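Local coordinates for protein nitrite oxidoreductase subunit B (Kuenenia stuttgartiensis, PDB 7B04) that probably carries electrons through its chain of iron-sulfur clusters, as the beta subunit of an enzyme that interconverts nitrite and nitrate, at residues A[51-56]-A[226-231]; A[88-93]-A[109-114]; A[330-335]-A[367-372]. One frame throughout, in Å; residues are numbered along the deposited sequence.

Contact 1: residues A[51-56]-A[226-231]; sequences FNKGQE and RGLTRV
Arg226 reaches the type II turn formed by Asn52 to Gln55 and takes hold of the carbonyl at its middle. From CB, CG is set anti to the backbone N (chi1 -165°), and the chain stays extended from CG to NE. CG passes the carbonyl of Gly54, 3.5 Å from its O, and CD lies against Gln55 CG at the same distance. NE and NH2 then grip Lys53 O side-on, NE at 2.9 Å and NH2 at 2.7 Å. The oxygen lies close to the guanidinium plane, and both donors lie in the plane of the carbonyl. CZ is covered by Gln55 CD, 3.6 Å away, as the glutamine amide stacks on one face of the guanidinium with the planes 20° apart; Thr229 CG2 covers the opposite face. NH1, at the tip, forms a salt bridge with Glu233, whose carboxylate also receives Gln55 NE2, and a hydrogen bond to Leu215 O of subunit C. Beside this grip, Leu228 CB packs 3.9 Å from Gly54 CA. Two ferredoxin-type loops are thus joined near the [3Fe-4S] cluster, about 9 Å from the Arg226 side chain. The paired donors on one oxygen, with an amide and a methyl over the two faces, would fix the guanidinium's rotation, and Glu233 probably balances its buried charge.

Contact 2: residues A[88-93]-A[109-114]; sequences NIWYTD and GTYEGD
Tyr91 and Thr110 form the hydrogen-bonded pair of a short antiparallel ribbon, with Tyr91 N 2.8 Å from Thr110 O and Thr110 N 2.9 Å from Tyr91 O. A third backbone bond, Glu112 N to Ile89 O at 3.1 Å, is nearly straight (169° at the hydrogen). Between them Trp90 and Tyr111 make the non-hydrogen-bonded pair. The strands 89-91 and 110-111 are a two-stranded sheet within this chain, but Ile89 and Trp90 also pair in parallel with a strand of subunit A, so that the sheet continues across the subunit interface.

The aromatic contacts lie on the Trp90 and Tyr111 face. Tyr111 CB sits 3.6 Å from the centroid of the Trp90 six-membered ring, almost on its normal, in a CH-pi contact. Tyr111 CG is anti to the backbone N (chi1 174°), and the ring beyond it lies oblique to the Trp90 five-membered ring, planes 40° apart.

Among the polar side chains, the Tyr111 hydroxyl lies beside the Asn88 amide without a hydrogen bond between them, while Asn88 ND2 hydrogen-bonds to Ile83 O. Tyr91, on the face it shares with Thr110, is touched at CD2 by Glu112 CG, the two side chains crossing at about a right angle.

Contact 3: residues A[330-335]-A[367-372]; sequences KFMVPS and EIHGKK
Val333 and Met332, in segment 330-335 where helix 324-332 gives way to a loop, pack against the tip of a beta hairpin whose strands 362-368 and 371-383 are joined by a type I' turn from Ile368 to Lys371. No hydrogen bond crosses the contact. Both methyls of Val333 enter it: CG1, anti to the backbone N (chi1 -167°), lies near Lys371 CG and Ile368 CG2, and CG2 points at the turn, 3.7 Å from Ile368 O and 4.1 Å from Ile368 CG2. The same CG2 methyl also meets His369 CB, so it is met by two successive residues at the start of the turn.

Lys371 crosses the valine obliquely. Its chain is fully extended beyond CG, and the aliphatic part lies over the branch, CG near both methyls and CE 3.7 Å from Val333 CB. Beyond CE the ammonium leaves the hairpin to form a salt bridge with Glu329, back on the helix, so one lysine gives the contact both an apolar and an ionic link. Phe373 of strand 371-383 also packs on Val333 and Ile368.

Met332 meets His369 at about a right angle. The thioether bends at its last torsion (chi3 68°), which places the terminal methyl over one face of the imidazole, in a CH-pi contact 3.8 Å from the ring centroid. The methyl is offset toward the rim: Met332 CE lies 3.5 Å from His369 CD2 and 3.7 Å from NE2, the nitrogen that makes a weak hydrogen bond to Asp345 of subunit A.

In the fold
The three contacts occupy separate parts of the subunit and share no helix or strand. Contact 2 is nested along the chain inside the loop closed by contact 1, yet their centres lie about 41 Å apart; contact 3 follows both. Contacts 1 and 3 are on opposite sides of the chain's centre, with their own centres about 49 Å apart, while contacts 2 and 3 approach to about 14 Å between nearest atoms. Contact 1 belongs to the cluster-binding ferredoxin region, whereas the ribbon of contact 2 and the helix and hairpin of contact 3 lie away from the clusters' binding sites. All three border subunit A, and contact 1 also meets subunit C, so each lies where this iron-sulfur subunit joins its partners.

Contact 1: residues A[51-56]-A[226-231]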
loop_
_atom_site.group_PDB
_atom_site.type_symbol
_atom_site.label_atom_id
_atom_site.label_comp_id
_atom_site.label_asym_id
_atom_site.label_seq_id
_atom_site.Cartn_x
_atom_site.Cartn_y
_atom_site.Cartn_z
ATOM N N PHE A 51 9.773 1.638 15.964
ATOM C CA PHE A 51 8.809 2.709 15.750
ATOM C C PHE A 51 9.172 4.000 16.473
ATOM O O PHE A 51 8.446 4.991 16.338
ATOM C CB PHE A 51 7.406 2.254 16.175
ATOM C CG PHE A 51 7.245 2.062 17.657
ATOM C CD1 PHE A 51 7.607 0.869 18.262
ATOM C CD2 PHE A 51 6.712 3.072 18.444
ATOM C CE1 PHE A 51 7.454 0.691 19.623
ATOM C CE2 PHE A 51 6.559 2.901 19.806
ATOM C CZ PHE A 51 6.928 1.708 20.397
ATOM N N ASN A 52 10.267 4.021 17.225
ATOM C CA ASN A 52 10.564 5.105 18.145
ATOM C C ASN A 52 11.775 5.907 17.662
ATOM O O ASN A 52 12.284 5.704 16.553
ATOM C CB ASN A 52 10.776 4.548 19.554
ATOM C CG ASN A 52 10.276 5.488 20.632
ATOM O OD1 ASN A 52 10.003 6.661 20.374
ATOM N ND2 ASN A 52 10.147 4.974 21.848
ATOM N N LYS A 53 12.226 6.832 18.508
ATOM C CA LYS A 53 13.293 7.755 18.140
ATOM C C LYS A 53 14.600 7.021 17.866
ATOM O O LYS A 53 14.930 6.030 18.524
ATOM C CB LYS A 53 13.502 8.785 19.252
ATOM C CG LYS A 53 12.305 9.686 19.507
ATOM C CD LYS A 53 12.657 10.804 20.475
ATOM C CE LYS A 53 12.893 10.265 21.877
ATOM N NZ LYS A 53 13.161 11.355 22.856
ATOM N N GLY A 54 15.349 7.522 16.883
ATOM C CA GLY A 54 16.610 6.937 16.483
ATOM C C GLY A 54 16.526 5.791 15.500
ATOM O O GLY A 54 17.558 5.410 14.935
ATOM N N GLN A 55 15.340 5.228 15.272
ATOM C CA GLN A 55 15.158 4.097 14.368
ATOM C C GLN A 55 14.290 4.469 13.173
ATOM O O GLN A 55 13.643 3.606 12.576
ATOM C CB GLN A 55 14.555 2.908 15.112
ATOM C CG GLN A 55 14.886 2.911 16.579
ATOM C CD GLN A 55 14.014 1.982 17.389
ATOM O OE1 GLN A 55 12.879 2.313 17.727
ATOM N NE2 GLN A 55 14.546 0.811 17.718
ATOM N N GLU A 56 14.286 5.750 12.803
ATOM C CA GLU A 56 13.393 6.220 11.750
ATOM C C GLU A 56 13.755 5.612 10.402
ATOM O O GLU A 56 12.872 5.400 9.562
ATOM C CB GLU A 56 13.422 7.746 11.687
ATOM C CG GLU A 56 12.957 8.427 12.971
ATOM C CD GLU A 56 14.082 8.631 13.972
ATOM O OE1 GLU A 56 15.227 8.226 13.674
ATOM O OE2 GLU A 56 13.821 9.192 15.057
ATOM N N ARG A 226 21.594 2.640 15.928
ATOM C CA ARG A 226 20.570 3.540 16.439
ATOM C C ARG A 226 21.219 4.812 16.959
ATOM O O ARG A 226 21.930 4.783 17.971
ATOM C CB ARG A 226 19.750 2.875 17.539
ATOM C CG ARG A 226 18.466 3.615 17.846
ATOM C CD ARG A 226 17.559 2.846 18.782
ATOM N NE ARG A 226 16.480 3.703 19.255
ATOM C CZ ARG A 226 15.684 3.414 20.277
ATOM N NH1 ARG A 226 15.840 2.287 20.964
ATOM N NH2 ARG A 226 14.725 4.263 20.620
ATOM N N GLY A 227 21.055 5.896 16.205
ATOM C CA GLY A 227 21.614 7.177 16.617
ATOM C C GLY A 227 21.311 7.568 18.053
ATOM O O GLY A 227 22.182 8.080 18.759
ATOM N N LEU A 228 20.085 7.314 18.512
ATOM C CA LEU A 228 19.690 7.740 19.857
ATOM C C LEU A 228 20.441 6.989 20.957
ATOM O O LEU A 228 20.933 7.597 21.914
ATOM C CB LEU A 228 18.178 7.566 20.042
ATOM C CG LEU A 228 17.577 8.345 21.220
ATOM C CD1 LEU A 228 17.262 9.777 20.809
ATOM C CD2 LEU A 228 16.339 7.632 21.747
ATOM N N THR A 229 20.528 5.666 20.847
ATOM C CA THR A 229 21.109 4.842 21.902
ATOM C C THR A 229 22.609 4.635 21.742
ATOM O O THR A 229 23.233 4.038 22.627
ATOM C CB THR A 229 20.405 3.480 21.951
ATOM O OG1 THR A 229 20.440 2.872 20.653
ATOM C CG2 THR A 229 18.958 3.651 22.388
ATOM N N ARG A 230 23.194 5.125 20.651
ATOM C CA ARG A 230 24.614 4.978 20.345
ATOM C C ARG A 230 25.056 3.519 20.312
ATOM O O ARG A 230 26.229 3.218 20.555
ATOM C CB ARG A 230 25.481 5.766 21.335
ATOM C CG ARG A 230 25.659 7.237 20.994
ATOM C CD ARG A 230 24.411 8.042 21.312
ATOM N NE ARG A 230 24.657 9.480 21.271
ATOM C CZ ARG A 230 23.707 10.404 21.374
ATOM N NH1 ARG A 230 22.440 10.042 21.521
ATOM N NH2 ARG A 230 24.023 11.690 21.326
ATOM N N VAL A 231 24.134 2.602 20.004
ATOM C CA VAL A 231 24.429 1.182 19.862
ATOM C C VAL A 231 23.606 0.651 18.694
ATOM O O VAL A 231 22.649 1.281 18.241
ATOM C CB VAL A 231 24.146 0.350 21.139
ATOM C CG1 VAL A 231 24.813 0.965 22.366
ATOM C CG2 VAL A 231 22.654 0.180 21.352
HETATM O O HOH W 1 19.664 7.978 14.150
#

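Contact 2: residues A[88-93]-A[109-114]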
loop_
_atom_site.group_PDB
_atom_site.type_symbol
_atom_site.label_atom_id
_atom_site.label_comp_id
_atom_site.label_asym_id
_atom_site.label_seq_id
_atom_site.Cartn_x
_atom_site.Cartn_y
_atom_site.Cartn_z
ATOM N N ASN A 88 34.265 -18.489 -8.503
ATOM C CA ASN A 88 33.000 -18.653 -7.789
ATOM C C ASN A 88 32.100 -19.511 -8.666
ATOM O O ASN A 88 31.351 -19.013 -9.507
ATOM C CB ASN A 88 32.369 -17.300 -7.481
ATOM C CG ASN A 88 33.189 -16.476 -6.501
ATOM O OD1 ASN A 88 34.181 -16.950 -5.948
ATOM N ND2 ASN A 88 32.772 -15.234 -6.280
ATOM N N ILE A 89 32.167 -20.824 -8.463
ATOM C CA ILE A 89 31.478 -21.783 -9.319
ATOM C C ILE A 89 30.933 -22.921 -8.467
ATOM O O ILE A 89 31.596 -23.387 -7.532
ATOM C CB ILE A 89 32.425 -22.337 -10.409
ATOM C CG1 ILE A 89 32.968 -21.217 -11.301
ATOM C CG2 ILE A 89 31.736 -23.392 -11.260
ATOM C CD1 ILE A 89 34.239 -21.581 -12.033
ATOM N N TRP A 90 29.725 -23.372 -8.803
ATOM C CA TRP A 90 29.109 -24.529 -8.171
ATOM C C TRP A 90 29.408 -25.782 -8.988
ATOM O O TRP A 90 29.502 -25.727 -10.218
ATOM C CB TRP A 90 27.590 -24.361 -8.067
ATOM C CG TRP A 90 27.104 -23.356 -7.063
ATOM C CD1 TRP A 90 26.888 -22.024 -7.271
ATOM C CD2 TRP A 90 26.734 -23.613 -5.702
ATOM N NE1 TRP A 90 26.424 -21.432 -6.119
ATOM C CE2 TRP A 90 26.321 -22.388 -5.141
ATOM C CE3 TRP A 90 26.724 -24.759 -4.901
ATOM C CZ2 TRP A 90 25.901 -22.277 -3.818
ATOM C CZ3 TRP A 90 26.305 -24.646 -3.587
ATOM C CH2 TRP A 90 25.901 -23.415 -3.059
ATOM N N TYR A 91 29.581 -26.913 -8.298
ATOM C CA TYR A 91 29.727 -28.210 -8.961
ATOM C C TYR A 91 28.654 -29.152 -8.441
ATOM O O TYR A 91 28.610 -29.449 -7.244
ATOM C CB TYR A 91 31.126 -28.817 -8.803
ATOM C CG TYR A 91 32.166 -28.048 -9.592
ATOM C CD1 TYR A 91 31.872 -27.624 -10.880
ATOM C CD2 TYR A 91 33.478 -27.894 -9.136
ATOM C CE1 TYR A 91 32.793 -26.945 -11.642
ATOM C CE2 TYR A 91 34.425 -27.232 -9.911
ATOM C CZ TYR A 91 34.069 -26.762 -11.165
ATOM O OH TYR A 91 34.971 -26.101 -11.967
ATOM N N THR A 92 27.792 -29.621 -9.347
ATOM C CA THR A 92 26.566 -30.324 -8.981
ATOM C C THR A 92 26.630 -31.851 -9.021
ATOM O O THR A 92 25.724 -32.496 -8.481
ATOM C CB THR A 92 25.447 -29.892 -9.933
ATOM O OG1 THR A 92 25.797 -30.293 -11.264
ATOM C CG2 THR A 92 25.282 -28.386 -9.915
ATOM N N ASP A 93 27.657 -32.446 -9.625
ATOM C CA ASP A 93 27.613 -33.885 -9.880
ATOM C C ASP A 93 27.644 -34.709 -8.596
ATOM O O ASP A 93 26.924 -35.708 -8.482
ATOM C CB ASP A 93 28.712 -34.292 -10.854
ATOM C CG ASP A 93 28.289 -34.070 -12.298
ATOM O OD1 ASP A 93 27.835 -32.949 -12.607
ATOM O OD2 ASP A 93 28.370 -35.017 -13.110
ATOM N N GLY A 109 25.268 -29.217 -4.004
ATOM C CA GLY A 109 26.524 -29.452 -4.686
ATOM C C GLY A 109 27.684 -28.949 -3.855
ATOM O O GLY A 109 27.633 -28.999 -2.623
ATOM N N THR A 110 28.740 -28.470 -4.508
ATOM C CA THR A 110 29.878 -27.895 -3.801
ATOM C C THR A 110 30.288 -26.597 -4.479
ATOM O O THR A 110 30.588 -26.587 -5.676
ATOM C CB THR A 110 31.057 -28.869 -3.750
ATOM O OG1 THR A 110 30.610 -30.131 -3.241
ATOM C CG2 THR A 110 32.150 -28.325 -2.841
ATOM N N TYR A 111 30.294 -25.512 -3.712
ATOM C CA TYR A 111 30.699 -24.197 -4.192
ATOM C C TYR A 111 32.170 -24.010 -3.838
ATOM O O TYR A 111 32.532 -24.029 -2.657
ATOM C CB TYR A 111 29.822 -23.116 -3.556
ATOM C CG TYR A 111 30.188 -21.672 -3.844
ATOM C CD1 TYR A 111 30.014 -21.120 -5.108
ATOM C CD2 TYR A 111 30.664 -20.846 -2.832
ATOM C CE1 TYR A 111 30.332 -19.794 -5.361
ATOM C CE2 TYR A 111 30.983 -19.523 -3.075
ATOM C CZ TYR A 111 30.816 -19.001 -4.338
ATOM O OH TYR A 111 31.134 -17.684 -4.574
ATOM N N GLU A 112 33.010 -23.824 -4.854
ATOM C CA GLU A 112 34.449 -23.718 -4.655
ATOM C C GLU A 112 34.919 -22.272 -4.624
ATOM O O GLU A 112 36.128 -22.020 -4.673
ATOM C CB GLU A 112 35.200 -24.489 -5.744
ATOM C CG GLU A 112 34.633 -25.867 -6.067
ATOM C CD GLU A 112 35.092 -26.945 -5.100
ATOM O OE1 GLU A 112 35.837 -26.625 -4.150
ATOM O OE2 GLU A 112 34.711 -28.119 -5.298
ATOM N N GLY A 113 33.991 -21.319 -4.534
ATOM C CA GLY A 113 34.349 -19.928 -4.374
ATOM C C GLY A 113 34.552 -19.559 -2.918
ATOM O O GLY A 113 34.185 -20.294 -2.003
ATOM N N ASP A 114 35.146 -18.389 -2.712
ATOM C CA ASP A 114 35.493 -17.928 -1.375
ATOM C C ASP A 114 34.334 -17.175 -0.737
ATOM O O ASP A 114 33.683 -16.346 -1.378
ATOM C CB ASP A 114 36.728 -17.027 -1.421
ATOM C CG ASP A 114 37.951 -17.736 -1.959
ATOM O OD1 ASP A 114 37.986 -18.984 -1.918
ATOM O OD2 ASP A 114 38.879 -17.043 -2.424
#

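Contact 3: residues A[330-335]-A[367-372]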
loop_
_atom_site.group_PDB
_atom_site.type_symbol
_atom_site.label_atom_id
_atom_site.label_comp_id
_atom_site.label_asym_id
_atom_site.label_seq_id
_atom_site.Cartn_x
_atom_site.Cartn_y
_atom_site.Cartn_z
ATOM N N LYS A 330 9.040 -28.508 -9.574
ATOM C CA LYS A 330 8.101 -29.041 -8.591
ATOM C C LYS A 330 6.930 -28.089 -8.364
ATOM O O LYS A 330 5.789 -28.532 -8.193
ATOM C CB LYS A 330 8.823 -29.322 -7.274
ATOM C CG LYS A 330 9.854 -30.435 -7.351
ATOM C CD LYS A 330 10.387 -30.787 -5.973
ATOM C CE LYS A 330 11.566 -31.740 -6.066
ATOM N NZ LYS A 330 11.185 -33.026 -6.714
ATOM N N PHE A 331 7.192 -26.778 -8.354
ATOM C CA PHE A 331 6.149 -25.816 -8.000
ATOM C C PHE A 331 5.126 -25.619 -9.114
ATOM O O PHE A 331 3.921 -25.579 -8.843
ATOM C CB PHE A 331 6.769 -24.466 -7.633
ATOM C CG PHE A 331 5.783 -23.330 -7.661
ATOM C CD1 PHE A 331 4.927 -23.118 -6.595
ATOM C CD2 PHE A 331 5.698 -22.488 -8.761
ATOM C CE1 PHE A 331 4.011 -22.083 -6.617
ATOM C CE2 PHE A 331 4.781 -21.455 -8.791
ATOM C CZ PHE A 331 3.937 -21.253 -7.716
ATOM N N MET A 332 5.582 -25.472 -10.363
ATOM C CA MET A 332 4.672 -25.089 -11.443
ATOM C C MET A 332 3.571 -26.117 -11.649
ATOM O O MET A 332 2.444 -25.759 -12.011
ATOM C CB MET A 332 5.446 -24.895 -12.745
ATOM C CG MET A 332 6.485 -23.797 -12.702
ATOM S SD MET A 332 7.417 -23.725 -14.242
ATOM C CE MET A 332 6.152 -23.153 -15.370
ATOM N N VAL A 333 3.873 -27.389 -11.417
ATOM C CA VAL A 333 2.869 -28.447 -11.399
ATOM C C VAL A 333 2.988 -29.119 -10.039
ATOM O O VAL A 333 3.752 -30.084 -9.891
ATOM C CB VAL A 333 3.081 -29.446 -12.548
ATOM C CG1 VAL A 333 1.869 -30.341 -12.704
ATOM C CG2 VAL A 333 3.386 -28.714 -13.848
ATOM N N PRO A 334 2.271 -28.645 -9.023
ATOM C CA PRO A 334 2.513 -29.143 -7.666
ATOM C C PRO A 334 2.107 -30.599 -7.526
ATOM O O PRO A 334 1.063 -31.025 -8.025
ATOM C CB PRO A 334 1.637 -28.237 -6.790
ATOM C CG PRO A 334 1.333 -27.046 -7.639
ATOM C CD PRO A 334 1.280 -27.557 -9.043
ATOM N N SER A 335 2.951 -31.362 -6.836
ATOM C CA SER A 335 2.564 -32.697 -6.422
ATOM C C SER A 335 1.392 -32.601 -5.447
ATOM O O SER A 335 1.060 -31.530 -4.932
ATOM C CB SER A 335 3.748 -33.437 -5.801
ATOM O OG SER A 335 4.074 -32.906 -4.530
ATOM N N GLU A 367 -3.700 -31.376 -18.145
ATOM C CA GLU A 367 -2.295 -31.411 -18.529
ATOM C C GLU A 367 -1.808 -29.978 -18.702
ATOM O O GLU A 367 -2.418 -29.197 -19.439
ATOM C CB GLU A 367 -2.087 -32.208 -19.819
ATOM C CG GLU A 367 -2.868 -33.507 -19.888
ATOM C CD GLU A 367 -2.118 -34.678 -19.275
ATOM O OE1 GLU A 367 -0.871 -34.695 -19.350
ATOM O OE2 GLU A 367 -2.778 -35.577 -18.710
ATOM N N ILE A 368 -0.711 -29.639 -18.028
ATOM C CA ILE A 368 -0.228 -28.259 -17.969
ATOM C C ILE A 368 1.293 -28.273 -17.892
ATOM O O ILE A 368 1.887 -29.116 -17.213
ATOM C CB ILE A 368 -0.857 -27.510 -16.770
ATOM C CG1 ILE A 368 -0.642 -25.999 -16.876
ATOM C CG2 ILE A 368 -0.355 -28.065 -15.432
ATOM C CD1 ILE A 368 -1.737 -25.288 -17.646
ATOM N N HIS A 369 1.924 -27.349 -18.622
ATOM C CA HIS A 369 3.384 -27.213 -18.643
ATOM C C HIS A 369 4.061 -28.530 -19.023
ATOM O O HIS A 369 5.138 -28.871 -18.528
ATOM C CB HIS A 369 3.909 -26.683 -17.309
ATOM C CG HIS A 369 3.295 -25.383 -16.893
ATOM N ND1 HIS A 369 2.391 -25.285 -15.858
ATOM C CD2 HIS A 369 3.450 -24.127 -17.378
ATOM C CE1 HIS A 369 2.019 -24.025 -15.718
ATOM N NE2 HIS A 369 2.647 -23.302 -16.628
ATOM N N GLY A 370 3.408 -29.280 -19.909
ATOM C CA GLY A 370 3.920 -30.508 -20.482
ATOM C C GLY A 370 3.779 -31.762 -19.644
ATOM O O GLY A 370 4.239 -32.826 -20.081
ATOM N N LYS A 371 3.178 -31.690 -18.458
ATOM C CA LYS A 371 2.940 -32.883 -17.654
ATOM C C LYS A 371 1.553 -32.785 -17.025
ATOM O O LYS A 371 0.919 -31.726 -17.028
ATOM C CB LYS A 371 4.066 -33.145 -16.640
ATOM C CG LYS A 371 4.173 -32.271 -15.423
ATOM C CD LYS A 371 5.407 -32.738 -14.656
ATOM C CE LYS A 371 5.518 -32.142 -13.271
ATOM N NZ LYS A 371 6.691 -32.718 -12.552
ATOM N N LYS A 372 1.088 -33.905 -16.474
ATOM C CA LYS A 372 -0.280 -34.027 -15.984
ATOM C C LYS A 372 -0.411 -33.622 -14.520
ATOM O O LYS A 372 0.365 -34.062 -13.667
ATOM C CB LYS A 372 -0.757 -35.468 -16.168
ATOM C CG LYS A 372 -1.986 -35.847 -15.364
ATOM C CD LYS A 372 -2.610 -37.120 -15.911
ATOM C CE LYS A 372 -3.317 -37.911 -14.826
ATOM N NZ LYS A 372 -4.749 -38.138 -15.165
#